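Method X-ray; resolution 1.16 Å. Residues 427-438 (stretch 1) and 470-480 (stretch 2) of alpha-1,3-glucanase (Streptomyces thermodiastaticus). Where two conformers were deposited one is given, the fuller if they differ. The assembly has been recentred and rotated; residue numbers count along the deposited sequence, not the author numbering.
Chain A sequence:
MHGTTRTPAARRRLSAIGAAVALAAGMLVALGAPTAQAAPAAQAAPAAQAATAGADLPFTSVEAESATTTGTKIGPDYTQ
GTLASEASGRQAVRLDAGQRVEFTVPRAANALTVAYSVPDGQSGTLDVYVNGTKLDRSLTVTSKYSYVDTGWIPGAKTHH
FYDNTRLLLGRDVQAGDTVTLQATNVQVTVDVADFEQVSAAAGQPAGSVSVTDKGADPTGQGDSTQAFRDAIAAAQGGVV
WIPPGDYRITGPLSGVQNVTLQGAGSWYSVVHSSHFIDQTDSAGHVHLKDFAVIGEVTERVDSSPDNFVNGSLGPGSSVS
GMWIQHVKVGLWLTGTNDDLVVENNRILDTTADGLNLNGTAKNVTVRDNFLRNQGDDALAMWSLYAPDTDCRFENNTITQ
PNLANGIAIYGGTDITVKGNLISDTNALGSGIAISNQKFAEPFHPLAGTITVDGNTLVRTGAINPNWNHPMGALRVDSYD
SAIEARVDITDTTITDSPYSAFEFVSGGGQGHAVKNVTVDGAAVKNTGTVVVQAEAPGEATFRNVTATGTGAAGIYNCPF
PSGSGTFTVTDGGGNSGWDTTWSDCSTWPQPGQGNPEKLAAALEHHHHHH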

# COMPACT_ATOMS: atom_id res chain seq x y z
N ALA A 427 -8.85 2.90 10.49
CA ALA A 427 -10.30 2.89 10.44
C ALA A 427 -10.78 2.81 9.00
O ALA A 427 -10.17 3.37 8.08
CB ALA A 427 -10.87 4.14 11.11
N LEU A 428 -11.88 2.10 8.81
CA LEU A 428 -12.65 1.94 7.59
C LEU A 428 -12.21 0.72 6.79
O LEU A 428 -12.81 0.44 5.75
CB LEU A 428 -12.73 3.18 6.68
CG LEU A 428 -13.23 4.46 7.37
CD1 LEU A 428 -13.25 5.63 6.40
CD2 LEU A 428 -14.60 4.25 7.98
N GLY A 429 -11.21 -0.04 7.26
CA GLY A 429 -10.79 -1.21 6.53
C GLY A 429 -10.21 -2.34 7.36
O GLY A 429 -10.26 -2.32 8.59
N SER A 430 -9.67 -3.32 6.64
CA SER A 430 -9.08 -4.56 7.13
C SER A 430 -7.70 -4.69 6.49
O SER A 430 -7.35 -3.95 5.56
CB SER A 430 -9.94 -5.75 6.68
OG SER A 430 -11.20 -5.74 7.32
N GLY A 431 -6.91 -5.65 6.97
CA GLY A 431 -5.69 -5.99 6.25
C GLY A 431 -5.99 -6.44 4.83
O GLY A 431 -5.44 -5.92 3.86
N ILE A 432 -6.89 -7.43 4.70
CA ILE A 432 -7.40 -7.89 3.41
C ILE A 432 -8.92 -7.90 3.48
O ILE A 432 -9.50 -8.41 4.45
CB ILE A 432 -6.89 -9.31 3.07
CG1 ILE A 432 -5.38 -9.30 2.82
CG2 ILE A 432 -7.64 -9.87 1.86
CD1 ILE A 432 -4.75 -10.69 2.71
N ALA A 433 -9.57 -7.35 2.45
CA ALA A 433 -11.01 -7.43 2.30
C ALA A 433 -11.35 -8.12 0.98
O ALA A 433 -10.85 -7.72 -0.08
CB ALA A 433 -11.63 -6.03 2.31
N ILE A 434 -12.18 -9.17 1.06
CA ILE A 434 -12.73 -9.86 -0.10
C ILE A 434 -14.21 -9.53 -0.09
O ILE A 434 -14.93 -9.94 0.83
CB ILE A 434 -12.49 -11.38 -0.02
CG1 ILE A 434 -11.00 -11.71 0.19
CG2 ILE A 434 -13.09 -12.09 -1.25
CD1 ILE A 434 -10.07 -11.19 -0.89
N SER A 435 -14.68 -8.74 -1.06
CA SER A 435 -15.91 -8.00 -0.86
C SER A 435 -16.81 -7.96 -2.09
O SER A 435 -16.33 -7.88 -3.23
CB SER A 435 -15.57 -6.57 -0.45
OG SER A 435 -16.75 -5.81 -0.31
N ASN A 436 -18.12 -7.97 -1.84
CA ASN A 436 -19.15 -7.70 -2.84
C ASN A 436 -19.78 -6.31 -2.66
O ASN A 436 -20.93 -6.09 -3.05
CB ASN A 436 -20.22 -8.79 -2.84
CG ASN A 436 -19.85 -9.97 -3.73
OD1 ASN A 436 -19.04 -9.83 -4.65
ND2 ASN A 436 -20.46 -11.13 -3.47
N GLN A 437 -19.04 -5.37 -2.07
CA GLN A 437 -19.49 -3.98 -2.00
C GLN A 437 -19.30 -3.34 -3.37
O GLN A 437 -18.18 -3.28 -3.89
CB GLN A 437 -18.69 -3.23 -0.94
CG GLN A 437 -19.20 -1.81 -0.67
CD GLN A 437 -18.59 -1.18 0.57
OE1 GLN A 437 -17.66 -1.71 1.17
NE2 GLN A 437 -19.11 -0.01 0.95
N LYS A 438 -20.39 -2.86 -3.97
CA LYS A 438 -20.33 -2.48 -5.37
C LYS A 438 -19.89 -1.03 -5.61
O LYS A 438 -19.19 -0.76 -6.58
CB LYS A 438 -21.66 -2.77 -6.08
CG LYS A 438 -22.82 -1.92 -5.62
CD LYS A 438 -24.08 -2.37 -6.34
CE LYS A 438 -25.29 -1.59 -5.89
NZ LYS A 438 -26.49 -2.02 -6.63
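Stretch 2, residues 470-480: PMGALRVDSYD

The most distinctive feature of this contact is the buried side chain of Arg475, which runs along one face of the parallel ladder between the two stretches, contacts Ser430 and Ala433 directly and reaches Leu428, Ser435 and Gln437 through two waters. Its NH1 donates to Ser430 OG (2.9 Å), and Ser430 OG in turn donates to Gly472 O (2.8 Å), so the serine hydroxyl relays between the guanidinium and the backbone of stretch 2. Ala433 CB lies over one face of the guanidinium, 3.6 Å from Arg475 NH1, while Ser430 OG sits at its edge. On the same side of the sheet, Arg475 NE forms a salt bridge with Asp477 OD2 (3.1 Å). Two waters extend the network: one accepts from Arg475 NH2 (2.8 Å) and donates to Leu428 O (2.7 Å); the other accepts from Arg475 NH2 (3.0 Å) and Ser435 OG (2.7 Å) and donates to Asp477 OD2 (2.8 Å) and Gln437 OE1 (2.7 Å).

Stretch 2 lies alongside stretch 1 in the same direction. Strand 474-477 pairs with strand 432-435 at 11° between their N-to-C directions, with a closest axial approach of 4.7 Å. The register is unbroken: Ile432 faces Leu474, Ala433 Arg475, Ile434 Val476 and Ser435 Asp477, with CA-CA distances between 4.6 Å (Ser435 to Asp477) and 4.9 Å (Ala433 to Arg475). As expected of parallel strands, the hydrogen bonds alternate in sense: Ile432 N to Ala473 O (3.1 Å), Arg475 N to Ile432 O (2.9 Å), Ile434 N to Arg475 O (2.9 Å), Asp477 N to Ile434 O (2.9 Å) and Asn436 N to Asp477 O (2.9 Å). On the face away from Arg475 the side chains are aliphatic, with Ile432 CB 4.2 Å from Leu474 CG and Ile434 CB 4.4 Å from Val476 CG2.

Before the ladder, Met471, whose CA-to-CB bond points toward stretch 1, packs on its loop, with Met471 CE 3.5 Å from Leu428 C and Met471 CB 3.4 Å from Gly429 O. Beyond the ladder, both stretches leave the strand conformation but remain together. Asp480 N donates to Asn436 O (3.1 Å), and Lys438 N donates to Asp480 OD2 (2.9 Å), so Asp480 engages stretch 1 through both backbone and carboxylate. Between these bonds Gln437, whose N is held by Ser435 OG (2.9 Å), lays its extended side chain over one face of the Tyr479 ring; its CG makes a CH-pi contact 3.8 Å from the ring centroid, and its NE2 approaches Tyr479 CE2 to 3.6 Å.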

# COMPACT_ATOMS: atom_id res chain seq x y z
N PRO A 470 -15.80 -3.13 15.16
CA PRO A 470 -14.51 -3.29 14.49
C PRO A 470 -14.54 -4.13 13.23
O PRO A 470 -15.36 -5.03 13.03
CB PRO A 470 -13.67 -4.00 15.56
CG PRO A 470 -14.65 -4.83 16.29
CD PRO A 470 -15.93 -4.03 16.32
N MET A 471 -13.63 -3.76 12.33
CA MET A 471 -13.30 -4.60 11.20
C MET A 471 -12.09 -5.45 11.58
O MET A 471 -11.18 -4.99 12.27
CB MET A 471 -13.01 -3.76 9.96
CG MET A 471 -14.18 -3.69 8.98
SD MET A 471 -14.09 -2.31 7.83
CE MET A 471 -14.36 -0.97 8.93
N GLY A 472 -12.12 -6.71 11.14
CA GLY A 472 -11.05 -7.63 11.46
C GLY A 472 -9.87 -7.54 10.51
O GLY A 472 -9.88 -6.80 9.52
N ALA A 473 -8.85 -8.33 10.82
CA ALA A 473 -7.65 -8.38 9.99
C ALA A 473 -7.96 -8.83 8.57
O ALA A 473 -7.43 -8.27 7.61
CB ALA A 473 -6.61 -9.30 10.63
N LEU A 474 -8.78 -9.86 8.43
CA LEU A 474 -9.15 -10.37 7.12
C LEU A 474 -10.66 -10.51 7.12
O LEU A 474 -11.21 -11.20 7.98
CB LEU A 474 -8.49 -11.73 6.86
CG LEU A 474 -8.56 -12.32 5.45
CD1 LEU A 474 -7.43 -13.32 5.26
CD2 LEU A 474 -9.90 -12.98 5.18
N ARG A 475 -11.33 -9.86 6.17
CA ARG A 475 -12.78 -9.98 6.12
C ARG A 475 -13.26 -10.47 4.76
O ARG A 475 -12.68 -10.16 3.72
CB ARG A 475 -13.51 -8.70 6.53
CG ARG A 475 -13.61 -7.62 5.49
CD ARG A 475 -14.51 -6.49 6.02
NE ARG A 475 -14.79 -5.51 4.98
CZ ARG A 475 -13.97 -4.52 4.64
NH1 ARG A 475 -12.82 -4.35 5.29
NH2 ARG A 475 -14.30 -3.70 3.66
N VAL A 476 -14.34 -11.26 4.82
CA VAL A 476 -15.15 -11.60 3.66
C VAL A 476 -16.49 -10.91 3.87
O VAL A 476 -17.14 -11.11 4.91
CB VAL A 476 -15.32 -13.12 3.49
CG1 VAL A 476 -16.15 -13.43 2.26
CG2 VAL A 476 -13.96 -13.80 3.41
N ASP A 477 -16.90 -10.10 2.90
CA ASP A 477 -17.96 -9.11 3.09
C ASP A 477 -18.98 -9.23 1.96
O ASP A 477 -18.74 -8.77 0.84
CB ASP A 477 -17.31 -7.73 3.12
CG ASP A 477 -18.24 -6.63 3.61
OD1 ASP A 477 -19.48 -6.83 3.62
OD2 ASP A 477 -17.71 -5.55 3.98
N SER A 478 -20.13 -9.83 2.26
CA SER A 478 -21.20 -10.01 1.28
C SER A 478 -22.09 -8.76 1.21
O SER A 478 -23.31 -8.80 1.37
CB SER A 478 -22.03 -11.23 1.68
OG SER A 478 -22.48 -11.06 3.02
N TYR A 479 -21.45 -7.62 0.91
CA TYR A 479 -22.07 -6.33 1.18
C TYR A 479 -23.34 -6.13 0.34
O TYR A 479 -24.42 -5.89 0.88
CB TYR A 479 -21.05 -5.22 0.95
CG TYR A 479 -21.46 -3.86 1.47
CD1 TYR A 479 -22.49 -3.14 0.87
CD2 TYR A 479 -20.81 -3.28 2.56
CE1 TYR A 479 -22.87 -1.90 1.35
CE2 TYR A 479 -21.18 -2.03 3.03
CZ TYR A 479 -22.22 -1.35 2.42
OH TYR A 479 -22.61 -0.11 2.87
N ASP A 480 -23.22 -6.19 -0.98
CA ASP A 480 -24.38 -5.98 -1.85
C ASP A 480 -24.93 -7.26 -2.46
O ASP A 480 -25.98 -7.22 -3.11
CB ASP A 480 -24.08 -4.95 -2.94
CG ASP A 480 -23.99 -3.54 -2.39
OD1 ASP A 480 -25.00 -3.05 -1.84
OD2 ASP A 480 -22.90 -2.93 -2.48
O HOH W 1 -13.29 -1.04 3.51
O HOH W 2 -16.66 -4.17 1.83